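Local atomic coordinates of protein transport protein SEC7 (Saccharomyces cerevisiae, PDB entry 4OIY), a protein that activates the small GTPase ARF1 by guanine nucleotide exchange at the trans-Golgi network through its Sec7 domain, the part present here, supporting vesicle budding and Golgi traffic. Residues Y134-S137 with Y138-M142; R100-E104 with G105-D109. All blocks are in the same frame, centred on the assembly; numbering follows the deposited sequence.

Interaction 1: residues Y134-S137 with Y138-M142; sequences YVLS and YSLIM
Tyr-134 and Tyr-138, one helical turn apart on helix 130-148, make a T-shaped (edge-to-face) pair: the edge of Tyr-138 is turned to one face of Tyr-134, its CE2 3.6 Å from CE1 of Tyr-134 and set toward the rim of that ring. The planes stand at 78°, with centroids 5.2 Å apart. Tyr-134 has CG anti to its backbone nitrogen (chi1 175°), whereas Tyr-138 leans back beside its own nitrogen (chi1 -73°), which brings the two rings together. CD2 of Tyr-138 also lies 3.3 Å from the carbonyl O of Tyr-134, near the ring plane. Helix 105-122 covers part of this tyrosine side through Asp-109, Ile-108 and Met-112, yet both tyrosines stay partly exposed although their rings touch closely. Leu-136, Ser-137, Ser-139 and Leu-140 make up the buried side. There CG of Leu-136 meets CD1 of Leu-140 at 3.9 Å, and Leu-140 continues onto Leu-92 of helix 88-96 and Phe-161 of helix 158-164. Ser-139 OG bonds to Asn-165. Backbone bonds such as Leu-140 N to Leu-136 O, 2.9 Å, set the spacing. The segment belongs to motif 2 of the Sec7 domain, on a helix that in relatives lines the Arf-binding groove.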
ATOM      1  N   TYR A 134       9.108   8.133   4.678  1.00  8.78           N
ATOM      2  CA  TYR A 134       8.144   7.605   5.635  1.00  8.77           C
ATOM      3  C   TYR A 134       7.202   8.698   6.133  1.00  8.48           C
ATOM      4  O   TYR A 134       5.994   8.594   5.991  1.00  8.54           O
ATOM      5  CB  TYR A 134       8.891   6.956   6.807  1.00  8.88           C
ATOM      6  CG  TYR A 134       8.046   6.458   7.970  1.00  9.34           C
ATOM      7  CD1 TYR A 134       7.269   5.312   7.860  1.00  9.63           C
ATOM      8  CD2 TYR A 134       8.093   7.092   9.206  1.00  9.90           C
ATOM      9  CE1 TYR A 134       6.536   4.839   8.934  1.00 10.06           C
ATOM     10  CE2 TYR A 134       7.358   6.626  10.281  1.00 10.21           C
ATOM     11  CZ  TYR A 134       6.582   5.499  10.143  1.00 10.52           C
ATOM     12  OH  TYR A 134       5.858   5.034  11.226  1.00 11.92           O
ATOM     13  N   VAL A 135       7.757   9.770   6.702  1.00  8.36           N
ATOM     14  CA  VAL A 135       6.895  10.820   7.247  1.00  8.44           C
ATOM     15  C   VAL A 135       6.140  11.577   6.164  1.00  8.06           C
ATOM     16  O   VAL A 135       4.989  11.975   6.358  1.00  8.56           O
ATOM     17  CB  VAL A 135       7.634  11.812   8.172  1.00  8.57           C
ATOM     18  CG1 VAL A 135       8.256  11.078   9.352  1.00  8.80           C
ATOM     19  CG2 VAL A 135       8.659  12.636   7.409  1.00  8.67           C
ATOM     20  N   LEU A 136       6.784  11.772   5.014  1.00  7.96           N
ATOM     21  CA  LEU A 136       6.141  12.464   3.908  1.00  7.93           C
ATOM     22  C   LEU A 136       4.923  11.688   3.425  1.00  8.13           C
ATOM     23  O   LEU A 136       3.918  12.284   3.058  1.00  7.99           O
ATOM     24  CB  LEU A 136       7.133  12.681   2.765  1.00  7.80           C
ATOM     25  CG  LEU A 136       6.617  13.428   1.531  1.00  7.84           C
ATOM     26  CD1 LEU A 136       6.007  14.764   1.922  1.00  7.83           C
ATOM     27  CD2 LEU A 136       7.748  13.629   0.537  1.00  7.93           C
ATOM     28  N   SER A 137       5.007  10.357   3.454  1.00  8.27           N
ATOM     29  CA  SER A 137       3.895   9.520   3.010  0.50  8.46           C
ATOM     30  C   SER A 137       2.637   9.751   3.847  1.00  8.63           C
ATOM     31  O   SER A 137       1.544   9.803   3.315  1.00  8.46           O
ATOM     32  CB  SER A 137       4.289   8.046   3.025  0.50  8.52           C
ATOM     33  OG  SER A 137       5.305   7.810   2.076  0.50  8.48           O
ATOM     34  N   TYR A 138       2.787   9.909   5.164  1.00  9.08           N
ATOM     35  CA  TYR A 138       1.625  10.219   6.008  1.00  9.54           C
ATOM     36  C   TYR A 138       1.031  11.586   5.697  1.00  9.44           C
ATOM     37  O   TYR A 138      -0.181  11.758   5.677  1.00  9.58           O
ATOM     38  CB  TYR A 138       1.971  10.158   7.499  1.00  9.86           C
ATOM     39  CG  TYR A 138       2.162   8.751   7.978  1.00 10.36           C
ATOM     40  CD1 TYR A 138       1.082   7.999   8.426  1.00 10.88           C
ATOM     41  CD2 TYR A 138       3.411   8.160   7.953  1.00 11.08           C
ATOM     42  CE1 TYR A 138       1.254   6.692   8.842  1.00 11.45           C
ATOM     43  CE2 TYR A 138       3.595   6.868   8.378  1.00 11.55           C
ATOM     44  CZ  TYR A 138       2.510   6.137   8.822  1.00 11.65           C
ATOM     45  OH  TYR A 138       2.698   4.844   9.233  1.00 13.31           O
ATOM     46  N   SER A 139       1.901  12.558   5.432  1.00  9.70           N
ATOM     47  CA  SER A 139       1.434  13.892   5.093  1.00  9.80           C
ATOM     48  C   SER A 139       0.669  13.874   3.771  1.00  9.65           C
ATOM     49  O   SER A 139      -0.319  14.587   3.611  1.00  9.57           O
ATOM     50  CB  SER A 139       2.612  14.860   5.026  1.00 10.22           C
ATOM     51  OG  SER A 139       2.173  16.162   4.741  1.00 11.81           O
ATOM     52  N   LEU A 140       1.128  13.049   2.835  1.00  9.49           N
ATOM     53  CA  LEU A 140       0.478  12.919   1.542  1.00  9.52           C
ATOM     54  C   LEU A 140      -0.864  12.217   1.674  1.00  9.77           C
ATOM     55  O   LEU A 140      -1.818  12.598   1.007  1.00  9.56           O
ATOM     56  CB  LEU A 140       1.372  12.176   0.546  1.00  9.36           C
ATOM     57  CG  LEU A 140       2.612  12.952   0.091  1.00  9.32           C
ATOM     58  CD1 LEU A 140       3.606  12.048  -0.611  1.00  9.40           C
ATOM     59  CD2 LEU A 140       2.212  14.123  -0.796  1.00  9.24           C
ATOM     60  N   ILE A 141      -0.947  11.199   2.529  1.00 10.25           N
ATOM     61  CA  ILE A 141      -2.226  10.522   2.773  1.00 10.88           C
ATOM     62  C   ILE A 141      -3.231  11.497   3.382  1.00 11.53           C
ATOM     63  O   ILE A 141      -4.403  11.534   2.984  1.00 11.43           O
ATOM     64  CB  ILE A 141      -2.048   9.292   3.689  1.00 11.10           C
ATOM     65  CG1 ILE A 141      -1.330   8.169   2.931  1.00 11.18           C
ATOM     66  CG2 ILE A 141      -3.401   8.788   4.195  1.00 11.11           C
ATOM     67  CD1 ILE A 141      -0.791   7.077   3.820  1.00 11.58           C
ATOM     68  N   MET A 142      -2.777  12.303   4.331  1.00 12.27           N
ATOM     69  CA  MET A 142      -3.661  13.288   4.973  1.00 13.35           C
ATOM     70  C   MET A 142      -4.121  14.357   3.989  1.00 12.77           C
ATOM     71  O   MET A 142      -5.275  14.765   4.002  1.00 12.49           O
ATOM     72  CB  MET A 142      -2.967  13.956   6.154  1.00 15.62           C
ATOM     73  CG  MET A 142      -3.842  14.991   6.832  1.00 17.68           C
ATOM     74  SD  MET A 142      -3.161  15.588   8.377  1.00 21.63           S
ATOM     75  CE  MET A 142      -1.639  16.382   7.928  1.00 21.01           C
TER

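Interaction 2: residues R100-E104 with G105-D109; sequences RLPGE and GQKID
Glu-104, at the N-cap position of helix 105-122, lays its side chain along the first turn, beside Gln-106 and across Lys-107. From CB the chain leaves with CG between the backbone N and the carbonyl carbon (chi1 83°), a torsion that turns it onto the turn ahead. CG then rests 3.4 Å from CG of Lys-107, a close aliphatic contact in which the two chains run across one another. One bond further, CD still touches the lysine, 3.7 Å from CE of Lys-107. At the carboxylate the two oxygens part company. OE1 accepts a hydrogen bond from NE2 of Gln-106 at 2.8 Å; the donor arrives nearly in line with the C-O bond, but the N-H is bent (136°) and the carboxylate and amide planes differ by 44°. OE2 has the ammonium end of Lys-107 nearby, but NZ at 4.4 Å is too far for a salt bridge. The carbonyl of Glu-104 also accepts Ile-108 N in a nearly straight bond and Lys-107 N in a weak one. The loop closes over the same turn: Pro-102 CB packs 4.0 Å from Lys-107 CD, while Ile-108 CG1 lies 3.4 Å from Pro-102 O. Leu-101 CD2 touches Ile-108 CG2 more loosely. Leu-101 and Pro-102 also reach Phe-111 farther along the helix. The sequence is that of motif 1 of the Sec7 domain, and Glu-104 probably takes the position of the glutamic finger of relatives. Chemically, its exposed carboxylate is held by one bent hydrogen bond, with alkyl packing beneath and no salt bridge to lock it, consistent with a group available to Arf.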
ATOM      1  N   ARG A 100      -6.428  -2.289   1.111  1.00 10.56           N
ATOM      2  CA  ARG A 100      -6.908  -1.335   2.109  1.00 11.04           C
ATOM      3  C   ARG A 100      -6.053  -1.378   3.363  1.00 11.42           C
ATOM      4  O   ARG A 100      -5.894  -2.431   3.974  1.00 11.23           O
ATOM      5  CB  ARG A 100      -8.352  -1.644   2.495  1.00 11.15           C
ATOM      6  CG  ARG A 100      -8.974  -0.592   3.399  1.00 11.36           C
ATOM      7  CD  ARG A 100     -10.404  -0.928   3.776  1.00 11.46           C
ATOM      8  NE  ARG A 100     -10.492  -1.845   4.909  1.00 10.93           N
ATOM      9  CZ  ARG A 100     -11.625  -2.188   5.521  1.00 11.33           C
ATOM     10  NH1 ARG A 100     -12.791  -1.711   5.105  1.00 11.78           N
ATOM     11  NH2 ARG A 100     -11.588  -3.023   6.547  1.00 11.38           N
ATOM     12  N   LEU A 101      -5.497  -0.228   3.750  1.00 12.35           N
ATOM     13  CA  LEU A 101      -4.749  -0.138   4.994  1.00 13.17           C
ATOM     14  C   LEU A 101      -5.637  -0.551   6.162  1.00 13.79           C
ATOM     15  O   LEU A 101      -6.798  -0.138   6.210  1.00 13.54           O
ATOM     16  CB  LEU A 101      -4.230   1.287   5.239  1.00 13.59           C
ATOM     17  CG  LEU A 101      -2.953   1.703   4.499  1.00 13.73           C
ATOM     18  CD1 LEU A 101      -2.780   3.203   4.604  1.00 13.99           C
ATOM     19  CD2 LEU A 101      -1.726   0.993   5.037  1.00 13.80           C
ATOM     20  N   PRO A 102      -5.097  -1.372   7.086  1.00 14.83           N
ATOM     21  CA  PRO A 102      -5.807  -1.687   8.328  1.00 15.36           C
ATOM     22  C   PRO A 102      -5.995  -0.465   9.205  1.00 15.44           C
ATOM     23  O   PRO A 102      -5.486   0.625   8.901  1.00 15.98           O
ATOM     24  CB  PRO A 102      -4.877  -2.665   9.042  1.00 15.59           C
ATOM     25  CG  PRO A 102      -4.007  -3.232   7.984  1.00 15.92           C
ATOM     26  CD  PRO A 102      -3.856  -2.154   6.956  1.00 15.40           C
ATOM     27  N   GLY A 103      -6.692  -0.677  10.312  1.00 15.41           N
ATOM     28  CA  GLY A 103      -7.076   0.396  11.200  1.00 15.39           C
ATOM     29  C   GLY A 103      -6.009   0.821  12.180  1.00 15.27           C
ATOM     30  O   GLY A 103      -5.797   2.015  12.369  1.00 15.63           O
ATOM     31  N   GLU A 104      -5.342  -0.128  12.820  1.00 15.30           N
ATOM     32  CA  GLU A 104      -4.464   0.247  13.926  1.00 15.67           C
ATOM     33  C   GLU A 104      -3.154   0.824  13.422  1.00 14.70           C
ATOM     34  O   GLU A 104      -2.593   0.381  12.411  1.00 13.46           O
ATOM     35  CB  GLU A 104      -4.251  -0.887  14.930  1.00 17.66           C
ATOM     36  CG  GLU A 104      -3.207  -1.916  14.596  1.00 18.94           C
ATOM     37  CD  GLU A 104      -3.301  -3.120  15.516  1.00 20.80           C
ATOM     38  OE1 GLU A 104      -2.246  -3.648  15.923  1.00 23.49           O
ATOM     39  OE2 GLU A 104      -4.432  -3.526  15.848  1.00 22.32           O
ATOM     40  N   GLY A 105      -2.704   1.849  14.128  1.00 13.70           N
ATOM     41  CA  GLY A 105      -1.548   2.607  13.719  1.00 13.64           C
ATOM     42  C   GLY A 105      -0.287   1.788  13.592  1.00 13.57           C
ATOM     43  O   GLY A 105       0.520   2.024  12.689  1.00 12.09           O
ATOM     44  N   GLN A 106      -0.079   0.829  14.492  1.00 13.94           N
ATOM     45  CA  GLN A 106       1.159   0.056  14.448  1.00 14.49           C
ATOM     46  C   GLN A 106       1.249  -0.788  13.173  1.00 13.47           C
ATOM     47  O   GLN A 106       2.336  -0.988  12.649  1.00 13.00           O
ATOM     48  CB  GLN A 106       1.368  -0.798  15.701  1.00 16.31           C
ATOM     49  CG  GLN A 106       0.409  -1.955  15.898  1.00 18.40           C
ATOM     50  CD  GLN A 106       0.922  -2.959  16.922  1.00 20.76           C
ATOM     51  OE1 GLN A 106       1.835  -2.670  17.702  1.00 22.32           O
ATOM     52  NE2 GLN A 106       0.359  -4.155  16.900  1.00 23.04           N
ATOM     53  N   LYS A 107       0.110  -1.245  12.676  1.00 12.97           N
ATOM     54  CA  LYS A 107       0.061  -1.988  11.418  1.00 12.69           C
ATOM     55  C   LYS A 107       0.355  -1.066  10.248  1.00 11.60           C
ATOM     56  O   LYS A 107       1.170  -1.390   9.381  1.00 11.20           O
ATOM     57  CB  LYS A 107      -1.302  -2.640  11.244  1.00 13.86           C
ATOM     58  CG  LYS A 107      -1.540  -3.754  12.237  1.00 15.26           C
ATOM     59  CD  LYS A 107      -2.875  -4.429  12.042  1.00 16.40           C
ATOM     60  CE  LYS A 107      -2.966  -5.670  12.921  1.00 17.44           C
ATOM     61  NZ  LYS A 107      -4.190  -6.445  12.630  1.00 18.06           N
ATOM     62  N   ILE A 108      -0.312   0.079  10.217  1.00 10.59           N
ATOM     63  CA  ILE A 108      -0.069   1.067   9.179  1.00  9.91           C
ATOM     64  C   ILE A 108       1.415   1.397   9.113  1.00  9.67           C
ATOM     65  O   ILE A 108       1.998   1.419   8.030  1.00  9.41           O
ATOM     66  CB  ILE A 108      -0.898   2.351   9.420  1.00  9.99           C
ATOM     67  CG1 ILE A 108      -2.389   2.041   9.283  1.00 10.14           C
ATOM     68  CG2 ILE A 108      -0.499   3.452   8.442  1.00 10.08           C
ATOM     69  CD1 ILE A 108      -3.286   3.137   9.797  1.00 10.16           C
ATOM     70  N   ASP A 109       2.031   1.621  10.270  1.00  9.54           N
ATOM     71  CA  ASP A 109       3.438   1.991  10.319  1.00  9.87           C
ATOM     72  C   ASP A 109       4.331   0.933   9.656  1.00  9.55           C
ATOM     73  O   ASP A 109       5.320   1.274   9.008  1.00  9.58           O
ATOM     74  CB  ASP A 109       3.891   2.239  11.764  1.00 10.24           C
ATOM     75  CG  ASP A 109       3.250   3.486  12.404  1.00 11.13           C
ATOM     76  OD1 ASP A 109       2.669   4.340  11.704  1.00 11.49           O
ATOM     77  OD2 ASP A 109       3.314   3.598  13.654  1.00 12.69           O
TER

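In the fold
Interaction 2 is a surface contact where a loop enters helix 105-122; interaction 1 is a partly buried one within the next helix, 130-148, with about 13 Å between their centres. The two helices meet at Asp-109: its OD1 is only 2.5 Å from Tyr-138 OH, a short contact whose hydrogen bond is weak, and 3.3 Å from Tyr-134 OH, a probable hydrogen bond. Ile-108 packs against Tyr-138. Polar and aliphatic groups of the exposed loop and first turn thus give way to aromatic and leucine packing in the better-buried contact. Segments 100-109 and 134-142 correspond to the two sequence motifs that, in Sec7 relatives, together form the surface presented to Arf.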